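Local coordinates for protein isoaspartyl dipeptidase (Fervidobacterium islandicum, PDB 7CDH) that probably hydrolyses isoaspartyl (beta-aspartyl) dipeptides at a two-zinc centre, as an M38 metallopeptidase of the amidohydrolase family linked to protein repair, at residues A[81-87]-A[380-386]; A[139-143]-A[178-182]; A[226-232]-A[261-267]; A[311-315]-A[361-365]. All coordinates share one frame; numbering follows the deposited sequence. Where two conformers were deposited one is given.

Interaction 1 (A[81-87]-A[380-386])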
# COMPACT_ATOMS: atom_id res chain seq x y z
N LYS A 81 14.61 2.00 -35.17
CA LYS A 81 13.78 2.51 -36.30
C LYS A 81 13.26 1.28 -37.07
O LYS A 81 14.05 0.36 -37.29
CB LYS A 81 14.59 3.43 -37.21
CG LYS A 81 15.66 4.30 -36.56
CD LYS A 81 15.28 5.77 -36.44
CE LYS A 81 15.68 6.62 -37.63
NZ LYS A 81 17.08 6.37 -38.05
N ILE A 82 11.98 1.25 -37.44
CA ILE A 82 11.45 0.11 -38.23
C ILE A 82 12.23 -0.01 -39.55
O ILE A 82 12.48 -1.15 -39.98
CB ILE A 82 9.95 0.18 -38.51
CG1 ILE A 82 9.55 -1.14 -39.18
CG2 ILE A 82 9.55 1.40 -39.35
CD1 ILE A 82 8.14 -1.57 -38.89
N SER A 83 12.58 1.11 -40.17
CA SER A 83 13.39 1.14 -41.42
C SER A 83 14.70 0.32 -41.25
O SER A 83 15.09 -0.30 -42.23
CB SER A 83 13.65 2.56 -41.85
OG SER A 83 14.74 3.11 -41.13
N ASP A 84 15.36 0.33 -40.08
CA ASP A 84 16.57 -0.49 -39.79
C ASP A 84 16.24 -1.98 -39.96
O ASP A 84 17.07 -2.75 -40.51
CB ASP A 84 17.03 -0.41 -38.34
CG ASP A 84 18.23 0.47 -38.02
OD1 ASP A 84 18.27 1.62 -38.52
OD2 ASP A 84 19.08 0.00 -37.20
N CYS A 85 15.09 -2.38 -39.40
CA CYS A 85 14.58 -3.76 -39.41
C CYS A 85 14.38 -4.22 -40.86
O CYS A 85 14.94 -5.26 -41.23
CB CYS A 85 13.26 -3.86 -38.65
SG CYS A 85 13.50 -3.73 -36.87
N ILE A 86 13.61 -3.45 -41.61
CA ILE A 86 13.20 -3.77 -43.00
C ILE A 86 14.45 -4.02 -43.84
O ILE A 86 14.55 -5.09 -44.48
CB ILE A 86 12.28 -2.66 -43.54
CG1 ILE A 86 11.01 -2.53 -42.69
CG2 ILE A 86 11.93 -2.91 -45.00
CD1 ILE A 86 10.13 -1.34 -43.04
N ARG A 87 15.43 -3.12 -43.81
CA ARG A 87 16.60 -3.23 -44.73
C ARG A 87 17.63 -4.20 -44.13
O ARG A 87 18.68 -4.41 -44.76
CB ARG A 87 17.12 -1.84 -45.10
CG ARG A 87 18.29 -1.31 -44.29
CD ARG A 87 18.67 0.12 -44.66
NE ARG A 87 18.01 0.59 -45.88
CZ ARG A 87 17.13 1.59 -45.95
NH1 ARG A 87 16.60 1.90 -47.13
NH2 ARG A 87 16.79 2.28 -44.88
N MET A 380 11.62 1.10 -49.93
CA MET A 380 10.95 1.10 -48.61
C MET A 380 9.51 1.60 -48.76
O MET A 380 9.30 2.62 -49.45
CB MET A 380 11.74 2.02 -47.69
CG MET A 380 11.24 2.04 -46.27
SD MET A 380 12.13 0.87 -45.26
CE MET A 380 13.83 1.27 -45.66
N LYS A 381 8.57 0.94 -48.09
CA LYS A 381 7.17 1.44 -47.91
C LYS A 381 7.17 2.82 -47.24
O LYS A 381 8.24 3.27 -46.76
CB LYS A 381 6.35 0.51 -47.01
CG LYS A 381 6.75 0.53 -45.54
CD LYS A 381 5.81 -0.26 -44.65
CE LYS A 381 4.68 0.57 -44.09
NZ LYS A 381 3.50 -0.25 -43.74
N ASN A 382 5.99 3.43 -47.15
CA ASN A 382 5.78 4.76 -46.51
C ASN A 382 5.71 4.60 -44.98
O ASN A 382 4.77 3.97 -44.49
CB ASN A 382 4.50 5.43 -47.03
CG ASN A 382 4.70 6.91 -47.27
OD1 ASN A 382 4.74 7.69 -46.32
ND2 ASN A 382 4.87 7.27 -48.53
N LEU A 383 6.65 5.22 -44.27
CA LEU A 383 6.73 5.26 -42.78
C LEU A 383 6.47 6.67 -42.20
O LEU A 383 6.70 7.70 -42.88
CB LEU A 383 8.12 4.77 -42.37
CG LEU A 383 8.51 3.37 -42.85
CD1 LEU A 383 9.98 3.11 -42.57
CD2 LEU A 383 7.64 2.32 -42.21
N ASN A 384 6.12 6.72 -40.91
CA ASN A 384 5.48 7.88 -40.23
C ASN A 384 6.47 8.99 -39.87
O ASN A 384 6.03 10.17 -39.90
CB ASN A 384 4.69 7.41 -39.02
CG ASN A 384 3.39 6.77 -39.45
OD1 ASN A 384 2.69 7.34 -40.29
ND2 ASN A 384 3.08 5.60 -38.91
N PHE A 385 7.73 8.70 -39.54
CA PHE A 385 8.70 9.78 -39.17
C PHE A 385 10.02 9.56 -39.94
O PHE A 385 11.09 9.80 -39.36
CB PHE A 385 8.81 9.90 -37.63
CG PHE A 385 7.48 10.05 -36.91
CD1 PHE A 385 6.77 11.26 -36.92
CD2 PHE A 385 6.87 8.97 -36.28
CE1 PHE A 385 5.53 11.40 -36.31
CE2 PHE A 385 5.63 9.10 -35.66
CZ PHE A 385 4.95 10.31 -35.67
N GLU A 386 9.92 9.14 -41.22
CA GLU A 386 11.05 8.76 -42.13
C GLU A 386 10.68 9.12 -43.58
O GLU A 386 10.48 10.26 -44.00
CB GLU A 386 11.39 7.26 -42.05
CG GLU A 386 11.37 6.66 -40.63
CD GLU A 386 12.55 5.76 -40.23
OE1 GLU A 386 12.29 4.70 -39.57
OE2 GLU A 386 13.72 6.14 -40.53
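Met380 lays its thioether across Ile86, the two side chains crossing obliquely, with SD 3.7 Å from Ile86 CD1 and 3.8 Å from Ile86 CG2. The sulfur therefore sits against both branches of the isoleucine. With CG anti to the backbone N (chi1 -175°), the side chain first leaves its own chain and then bends at chi2 and chi3, which brings CE to within 4.0 Å of Ser83 CB. The methyl also lies over a face of the Arg87 guanidinium, but this rests on one of two deposited conformers and is doubtful in detail. Shortened to an alanine, Met380 would lose SD and CE, which would probably open a gap beside Ile86. Here the first turn of helix 82-86, in the amidohydrolase barrel, meets the chain that leaves strand 379-380. That strand pairs antiparallel with strand 372-376, which in turn pairs antiparallel with 364-369, and Leu374 of strand 372-376 also packs on Ile86. Further along, Leu383 straddles Ile82: CD2 is 3.6 Å from Ile82 CG2, and CD1 turns to Ser83 CB at 3.8 Å. Glu386 comes back over the start of the helix and offers its carboxylate to the Ser83 hydroxyl. Ser83 OG lies 3.3 Å from both OE1 and OE2 of Glu386, a weak bond. Lys81, at the N-cap position, adds an opposite charge, NZ being 4.2 Å from Glu386 OE2, too far to count as a salt bridge. The second subunit approaches the same loop, its Arg76 packing on Phe385.

Interaction 2 (A[139-143]-A[178-182])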
# COMPACT_ATOMS: atom_id res chain seq x y z
N GLY A 139 2.38 -5.99 -11.08
CA GLY A 139 2.76 -6.42 -9.73
C GLY A 139 3.23 -7.86 -9.64
O GLY A 139 3.80 -8.24 -8.57
N SER A 140 3.01 -8.68 -10.66
CA SER A 140 3.63 -10.03 -10.69
C SER A 140 3.94 -10.42 -12.13
O SER A 140 3.15 -10.08 -13.04
CB SER A 140 2.78 -11.08 -9.96
OG SER A 140 1.65 -11.55 -10.71
N ILE A 141 5.05 -11.12 -12.35
CA ILE A 141 5.37 -11.53 -13.74
C ILE A 141 4.33 -12.55 -14.22
O ILE A 141 4.04 -12.60 -15.42
CB ILE A 141 6.82 -12.02 -13.88
CG1 ILE A 141 7.05 -13.35 -13.17
CG2 ILE A 141 7.79 -10.95 -13.42
CD1 ILE A 141 8.53 -13.67 -13.05
N MET A 142 3.71 -13.28 -13.31
CA MET A 142 2.73 -14.30 -13.72
C MET A 142 1.49 -13.59 -14.26
O MET A 142 0.97 -14.03 -15.28
CB MET A 142 2.37 -15.23 -12.57
CG MET A 142 1.47 -16.33 -13.02
SD MET A 142 0.92 -17.41 -11.69
CE MET A 142 2.42 -18.30 -11.31
N ARG A 143 1.01 -12.53 -13.58
CA ARG A 143 -0.13 -11.73 -14.08
C ARG A 143 0.24 -11.04 -15.40
O ARG A 143 -0.64 -10.98 -16.25
CB ARG A 143 -0.58 -10.67 -13.09
CG ARG A 143 -1.30 -11.24 -11.89
CD ARG A 143 -1.54 -10.11 -10.90
NE ARG A 143 -2.54 -9.25 -11.49
CZ ARG A 143 -3.83 -9.51 -11.43
NH1 ARG A 143 -4.22 -10.62 -10.80
NH2 ARG A 143 -4.70 -8.69 -12.03
N ASP A 178 7.21 -19.02 -11.79
CA ASP A 178 6.08 -18.09 -12.05
C ASP A 178 5.91 -17.92 -13.56
O ASP A 178 4.78 -18.00 -14.05
CB ASP A 178 6.26 -16.79 -11.27
CG ASP A 178 5.97 -16.94 -9.77
OD1 ASP A 178 5.62 -18.10 -9.33
OD2 ASP A 178 6.11 -15.90 -9.01
N ILE A 179 6.97 -17.79 -14.33
CA ILE A 179 6.81 -17.53 -15.77
C ILE A 179 6.43 -18.85 -16.46
O ILE A 179 5.57 -18.82 -17.35
CB ILE A 179 8.06 -16.82 -16.33
CG1 ILE A 179 7.69 -15.81 -17.42
CG2 ILE A 179 9.10 -17.82 -16.82
CD1 ILE A 179 6.82 -14.66 -16.94
N ARG A 180 6.91 -19.99 -15.99
CA ARG A 180 6.48 -21.31 -16.50
C ARG A 180 4.98 -21.48 -16.25
O ARG A 180 4.24 -21.85 -17.19
CB ARG A 180 7.27 -22.46 -15.89
CG ARG A 180 6.59 -23.81 -16.06
CD ARG A 180 7.59 -24.92 -15.89
NE ARG A 180 6.97 -26.24 -16.03
CZ ARG A 180 6.47 -26.76 -17.16
NH1 ARG A 180 6.48 -26.08 -18.29
NH2 ARG A 180 5.96 -27.97 -17.16
N VAL A 181 4.50 -21.22 -15.04
CA VAL A 181 3.05 -21.47 -14.78
C VAL A 181 2.20 -20.45 -15.55
O VAL A 181 1.14 -20.84 -16.13
CB VAL A 181 2.77 -21.51 -13.28
CG1 VAL A 181 1.29 -21.32 -12.98
CG2 VAL A 181 3.27 -22.84 -12.73
N GLY A 182 2.66 -19.19 -15.57
CA GLY A 182 1.95 -18.14 -16.30
C GLY A 182 1.87 -18.49 -17.78
O GLY A 182 0.82 -18.22 -18.39
O HOH W 1 4.48 -13.93 -10.41
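Apolar packing carries most of this contact, led by Met142, which reaches out to Val181 and to the backbone of the opposing helix. Its CG is anti to the backbone N (chi1 -175°) and chi2 is extended too, so the side chain runs straight out before turning at chi3. The methyl CE then lies 3.6 Å from Val181 CG1 and the same distance from Asp178 O, while CG rests 3.8 Å from Gly182 CA. Were a serine to replace Met142, Val181 and Gly182 would probably lose the methionine chain packed against them. Ile141 adds a second patch: its CG1 meets Ile179 CD1 at 4.0 Å, the two side chains crossing at about a right angle, and also faces Asp178 CB. The helices come together at Met142 and Gly182, whose CA atoms are 4.7 Å apart, an approach that the absence of a side chain on the glycine permits. Both helices belong to the outer layer of the TIM barrel; helix 141-147 follows strand 122-127, helix 169-186 follows the parallel neighbour 151-159, and the contact joins these consecutive units. The polar part is indirect. One water accepts from Met142 N at 3.1 Å and donates to Asp178 OD2 at 2.9 Å, bridging the helix start to the carboxylate. OD2 also makes a salt bridge to Arg131 of the third subunit. Within the first segment, Ser140 is the N-cap: its OG accepts from Arg143 N at 3.1 Å with an N-H...O angle of 160°.

Interaction 3 (A[226-232]-A[261-267])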
# COMPACT_ATOMS: atom_id res chain seq x y z
N SER A 226 28.45 -16.87 -26.57
CA SER A 226 29.76 -16.88 -27.28
C SER A 226 30.73 -15.86 -26.66
O SER A 226 31.75 -15.64 -27.24
CB SER A 226 29.61 -16.68 -28.77
OG SER A 226 29.03 -15.42 -29.10
N ARG A 227 30.43 -15.29 -25.51
CA ARG A 227 31.29 -14.26 -24.85
C ARG A 227 32.71 -14.83 -24.68
O ARG A 227 33.67 -14.07 -24.81
CB ARG A 227 30.59 -13.86 -23.55
CG ARG A 227 31.41 -13.03 -22.58
CD ARG A 227 30.74 -12.92 -21.21
NE ARG A 227 29.42 -12.32 -21.27
CZ ARG A 227 29.18 -11.02 -21.50
NH1 ARG A 227 27.94 -10.57 -21.55
NH2 ARG A 227 30.19 -10.19 -21.70
N SER A 228 32.86 -16.12 -24.40
CA SER A 228 34.17 -16.80 -24.27
C SER A 228 34.04 -18.26 -24.71
O SER A 228 32.91 -18.82 -24.62
CB SER A 228 34.69 -16.70 -22.87
OG SER A 228 34.11 -17.69 -22.03
N ARG A 229 35.15 -18.87 -25.15
CA ARG A 229 35.18 -20.33 -25.46
C ARG A 229 34.70 -21.09 -24.21
O ARG A 229 33.92 -22.01 -24.36
CB ARG A 229 36.55 -20.85 -25.94
CG ARG A 229 36.48 -22.32 -26.36
CD ARG A 229 37.64 -22.96 -27.13
NE ARG A 229 37.71 -22.54 -28.53
CZ ARG A 229 38.49 -21.55 -29.01
NH1 ARG A 229 39.27 -20.85 -28.20
NH2 ARG A 229 38.47 -21.26 -30.29
N LYS A 230 35.14 -20.71 -23.01
CA LYS A 230 34.80 -21.45 -21.77
C LYS A 230 33.28 -21.39 -21.57
O LYS A 230 32.64 -22.45 -21.34
CB LYS A 230 35.63 -20.92 -20.60
CG LYS A 230 35.48 -21.72 -19.31
CD LYS A 230 36.68 -21.65 -18.36
CE LYS A 230 36.31 -21.74 -16.89
NZ LYS A 230 36.14 -20.40 -16.28
N LEU A 231 32.66 -20.21 -21.71
CA LEU A 231 31.19 -20.10 -21.57
C LEU A 231 30.49 -20.90 -22.68
O LEU A 231 29.46 -21.56 -22.38
CB LEU A 231 30.74 -18.64 -21.59
CG LEU A 231 29.26 -18.43 -21.33
CD1 LEU A 231 28.81 -19.21 -20.10
CD2 LEU A 231 28.95 -16.96 -21.18
N PHE A 232 30.97 -20.81 -23.91
CA PHE A 232 30.32 -21.50 -25.04
C PHE A 232 30.38 -23.02 -24.84
O PHE A 232 29.35 -23.70 -25.12
CB PHE A 232 30.90 -21.07 -26.38
CG PHE A 232 30.26 -21.81 -27.52
CD1 PHE A 232 28.94 -21.57 -27.85
CD2 PHE A 232 30.96 -22.79 -28.22
CE1 PHE A 232 28.35 -22.24 -28.92
CE2 PHE A 232 30.36 -23.47 -29.26
CZ PHE A 232 29.06 -23.18 -29.62
N GLU A 261 39.58 -13.48 -31.45
CA GLU A 261 40.05 -14.89 -31.41
C GLU A 261 38.84 -15.83 -31.59
O GLU A 261 38.70 -16.46 -32.69
CB GLU A 261 40.81 -15.17 -30.10
CG GLU A 261 41.75 -16.37 -30.19
CD GLU A 261 41.13 -17.67 -30.68
OE1 GLU A 261 40.58 -18.42 -29.85
OE2 GLU A 261 41.18 -17.92 -31.91
N PHE A 262 38.00 -15.92 -30.55
CA PHE A 262 36.76 -16.74 -30.48
C PHE A 262 35.54 -15.84 -30.71
O PHE A 262 35.29 -14.93 -29.94
CB PHE A 262 36.68 -17.48 -29.15
CG PHE A 262 35.53 -18.43 -29.12
CD1 PHE A 262 35.57 -19.62 -29.84
CD2 PHE A 262 34.38 -18.13 -28.40
CE1 PHE A 262 34.49 -20.49 -29.85
CE2 PHE A 262 33.31 -19.00 -28.41
CZ PHE A 262 33.35 -20.17 -29.14
N THR A 263 34.82 -16.08 -31.79
CA THR A 263 33.65 -15.29 -32.17
C THR A 263 32.42 -16.19 -32.29
O THR A 263 32.57 -17.42 -32.21
CB THR A 263 33.91 -14.58 -33.49
OG1 THR A 263 33.82 -15.61 -34.47
CG2 THR A 263 35.25 -13.87 -33.46
N THR A 264 31.27 -15.55 -32.47
CA THR A 264 29.98 -16.19 -32.80
C THR A 264 30.16 -17.07 -34.06
O THR A 264 29.56 -18.15 -34.10
CB THR A 264 28.88 -15.13 -32.85
OG1 THR A 264 28.65 -14.78 -31.49
CG2 THR A 264 27.58 -15.64 -33.43
N ILE A 265 30.93 -16.64 -35.05
CA ILE A 265 31.21 -17.46 -36.27
C ILE A 265 31.84 -18.81 -35.85
O ILE A 265 31.33 -19.88 -36.26
CB ILE A 265 32.10 -16.74 -37.31
CG1 ILE A 265 31.74 -15.27 -37.55
CG2 ILE A 265 32.05 -17.52 -38.62
CD1 ILE A 265 30.34 -15.06 -38.04
N ASP A 266 32.90 -18.78 -35.04
CA ASP A 266 33.55 -20.02 -34.54
C ASP A 266 32.51 -20.83 -33.79
O ASP A 266 32.42 -22.06 -34.00
CB ASP A 266 34.76 -19.69 -33.67
CG ASP A 266 35.81 -18.88 -34.41
OD1 ASP A 266 36.14 -19.27 -35.58
OD2 ASP A 266 36.26 -17.85 -33.83
N ALA A 267 31.74 -20.18 -32.92
CA ALA A 267 30.73 -20.84 -32.07
C ALA A 267 29.75 -21.63 -32.96
O ALA A 267 29.47 -22.80 -32.65
CB ALA A 267 30.06 -19.78 -31.23
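Two helix starts of the amidohydrolase barrel meet where Phe262, just ahead of helix 264-273, packs on Arg229 at the opening of helix 229-240. Arg229 CA stands over the Phe262 ring, 3.9 Å from its centroid and 18° off the normal, a CH-pi contact made by the backbone itself. The arginine chain, bent at chi3, then passes the ring so that Phe262 CD1 lies over one face of the guanidinium, toward its rim, 3.4 Å from Arg229 NH2. Those planes are 62° apart, so the groups do not stack. Glu261 meets the guanidinium at its edge: NH1 forms a salt bridge to Glu261 OE1 at 3.2 Å, nearly in plane, although Glu261 is poorly ordered. Deeper in, Phe232 CD2 touches Phe262 CZ at 3.7 Å, the rings being inclined obliquely. One face of Phe232 is covered near its centre by Ala267 CB, 3.8 Å from the centroid and 13° off the normal. Ile245 of strand 245-248 also packs on Phe232. The hydroxyls of Ser226 and Thr264 face each other, too closely for the exact length to be trusted, and Thr264 OG1 also makes a hydrogen bond with Thr248 O. Ser226 lies two residues after the zinc ligand His224. Both helices carry polar caps: Ser228 OG accepts from Leu231 N at 2.9 Å, and Thr263 with Asp266 forms a capping box, Thr263 N donating to Asp266 OD2 and Asp266 N weakly to Thr263 OG1. Successive helices packed side by side outside the strands are characteristic of the TIM-barrel amidohydrolase fold.

Interaction 4 (A[311-315]-A[361-365])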
# COMPACT_ATOMS: atom_id res chain seq x y z
N TRP A 311 21.74 -10.62 -40.42
CA TRP A 311 21.98 -11.06 -41.80
C TRP A 311 23.49 -11.01 -42.07
O TRP A 311 24.03 -11.90 -42.76
CB TRP A 311 21.16 -10.21 -42.77
CG TRP A 311 21.31 -10.64 -44.19
CD1 TRP A 311 21.79 -9.89 -45.21
CD2 TRP A 311 21.01 -11.94 -44.74
NE1 TRP A 311 21.77 -10.60 -46.37
CE2 TRP A 311 21.29 -11.86 -46.11
CE3 TRP A 311 20.49 -13.13 -44.22
CZ2 TRP A 311 21.09 -12.94 -46.98
CZ3 TRP A 311 20.31 -14.20 -45.06
CH2 TRP A 311 20.61 -14.11 -46.42
N TYR A 312 24.17 -10.05 -41.47
CA TYR A 312 25.64 -9.97 -41.55
C TYR A 312 26.25 -11.29 -41.05
O TYR A 312 27.18 -11.80 -41.71
CB TYR A 312 26.15 -8.77 -40.76
CG TYR A 312 27.64 -8.57 -40.81
CD1 TYR A 312 28.26 -8.01 -41.91
CD2 TYR A 312 28.44 -8.95 -39.75
CE1 TYR A 312 29.63 -7.81 -41.94
CE2 TYR A 312 29.80 -8.78 -39.77
CZ TYR A 312 30.40 -8.20 -40.87
OH TYR A 312 31.75 -8.03 -40.85
N THR A 313 25.77 -11.78 -39.91
CA THR A 313 26.35 -12.96 -39.20
C THR A 313 26.05 -14.21 -40.04
O THR A 313 26.96 -14.97 -40.26
CB THR A 313 25.93 -13.04 -37.72
OG1 THR A 313 26.49 -11.90 -37.05
CG2 THR A 313 26.40 -14.30 -37.02
N ILE A 314 24.85 -14.33 -40.59
CA ILE A 314 24.48 -15.43 -41.51
C ILE A 314 25.43 -15.44 -42.73
O ILE A 314 25.92 -16.52 -43.11
CB ILE A 314 23.00 -15.31 -41.90
CG1 ILE A 314 22.10 -15.61 -40.70
CG2 ILE A 314 22.66 -16.21 -43.08
CD1 ILE A 314 20.67 -15.18 -40.92
N ARG A 315 25.70 -14.28 -43.32
CA ARG A 315 26.60 -14.14 -44.48
C ARG A 315 28.03 -14.56 -44.08
O ARG A 315 28.70 -15.20 -44.91
CB ARG A 315 26.56 -12.72 -45.05
CG ARG A 315 25.32 -12.45 -45.88
CD ARG A 315 25.37 -11.11 -46.55
NE ARG A 315 26.29 -11.15 -47.67
CZ ARG A 315 26.42 -10.20 -48.60
NH1 ARG A 315 25.68 -9.11 -48.56
NH2 ARG A 315 27.30 -10.36 -49.59
N SER A 361 24.86 -11.48 -55.12
CA SER A 361 25.38 -10.54 -54.09
C SER A 361 24.88 -10.90 -52.67
O SER A 361 25.58 -10.57 -51.69
CB SER A 361 25.00 -9.13 -54.43
OG SER A 361 23.62 -8.93 -54.21
N PHE A 362 23.74 -11.58 -52.56
CA PHE A 362 23.14 -11.97 -51.25
C PHE A 362 22.65 -10.72 -50.49
O PHE A 362 22.55 -10.73 -49.28
CB PHE A 362 24.12 -12.81 -50.44
CG PHE A 362 23.83 -14.28 -50.52
CD1 PHE A 362 24.16 -15.01 -51.65
CD2 PHE A 362 23.22 -14.93 -49.47
CE1 PHE A 362 23.90 -16.36 -51.73
CE2 PHE A 362 22.96 -16.29 -49.54
CZ PHE A 362 23.29 -17.00 -50.67
N GLU A 363 22.32 -9.66 -51.20
CA GLU A 363 21.79 -8.41 -50.64
C GLU A 363 20.28 -8.58 -50.48
O GLU A 363 19.66 -9.19 -51.38
CB GLU A 363 22.21 -7.26 -51.55
CG GLU A 363 23.72 -7.03 -51.56
CD GLU A 363 24.23 -5.98 -50.58
OE1 GLU A 363 23.91 -4.78 -50.79
OE2 GLU A 363 24.94 -6.35 -49.61
N ILE A 364 19.72 -8.11 -49.36
CA ILE A 364 18.24 -8.17 -49.15
C ILE A 364 17.60 -7.18 -50.13
O ILE A 364 17.97 -6.00 -50.12
CB ILE A 364 17.85 -7.94 -47.67
CG1 ILE A 364 18.23 -9.13 -46.80
CG2 ILE A 364 16.35 -7.64 -47.54
CD1 ILE A 364 18.53 -8.75 -45.39
N VAL A 365 16.68 -7.62 -50.98
CA VAL A 365 16.07 -6.69 -51.97
C VAL A 365 14.57 -6.60 -51.72
O VAL A 365 13.97 -5.62 -52.17
CB VAL A 365 16.39 -7.10 -53.43
CG1 VAL A 365 17.90 -7.08 -53.70
CG2 VAL A 365 15.81 -8.45 -53.80
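Two side chains one helical turn apart, Trp311 and Arg315, make the polar bonds to the 361-365 turn. Trp311 NE1 donates to Phe362 O at 3.0 Å with an N-H...O angle of 147°. The oxygen lies almost in the indole plane and is approached nearly along its C=O axis, which helps set the orientation of the ring. Arg315 NH1 forms a salt bridge with Glu363 OE2, also at 3.0 Å, using the anti lone pair; the oxygen is in the guanidinium plane, whereas the two groups are turned 71° against each other. Ser361 O is close to the face of the same guanidinium, but the angle is too poor for a hydrogen bond. Apolar contacts complete the junction. Ile364 CD1 sits over the Trp311 face, 3.7 Å from the centroid of the five-membered ring and 21° off its normal, a CH-pi contact. On the opposite face lies Arg315 CG, so the indole is held between the two. Trp311 CZ2 meets Phe362 CD2 at 3.8 Å near the plane of the phenyl ring, at its edge, and Phe362 CB lies over a face of the guanidinium. Trp311 also packs on Leu54 and Leu57 of strand 51-59 and on Val357 of strand 354-358, which Phe362 touches too, so helix 309-318 is fastened to the turn joining antiparallel strands 354-358 and 364-369.

From the N terminus, after a run of strands, the chain reaches its first helix, 82-86, whose partner arrives only at 380-386, so interaction 1 closes a loop that encloses the other three. Within it, interaction 2 closes a short loop between helices 141-147 and 169-186, then interaction 3 another between helices 229-240 and 264-273, and interaction 4 a third from helix 309-318 to strand 364-369. These three follow in series and none crosses. Interactions 3 and 4 touch, Thr264 CG2 packing on Thr313 CG2 at 4.0 Å. Interaction 2 stands apart, its centre about 38 Å from that of interaction 4. Interactions 1 and 4 tie barrel helices to the C-terminal strands and adjoining turns and tail; 2 and 3 join helices within the barrel.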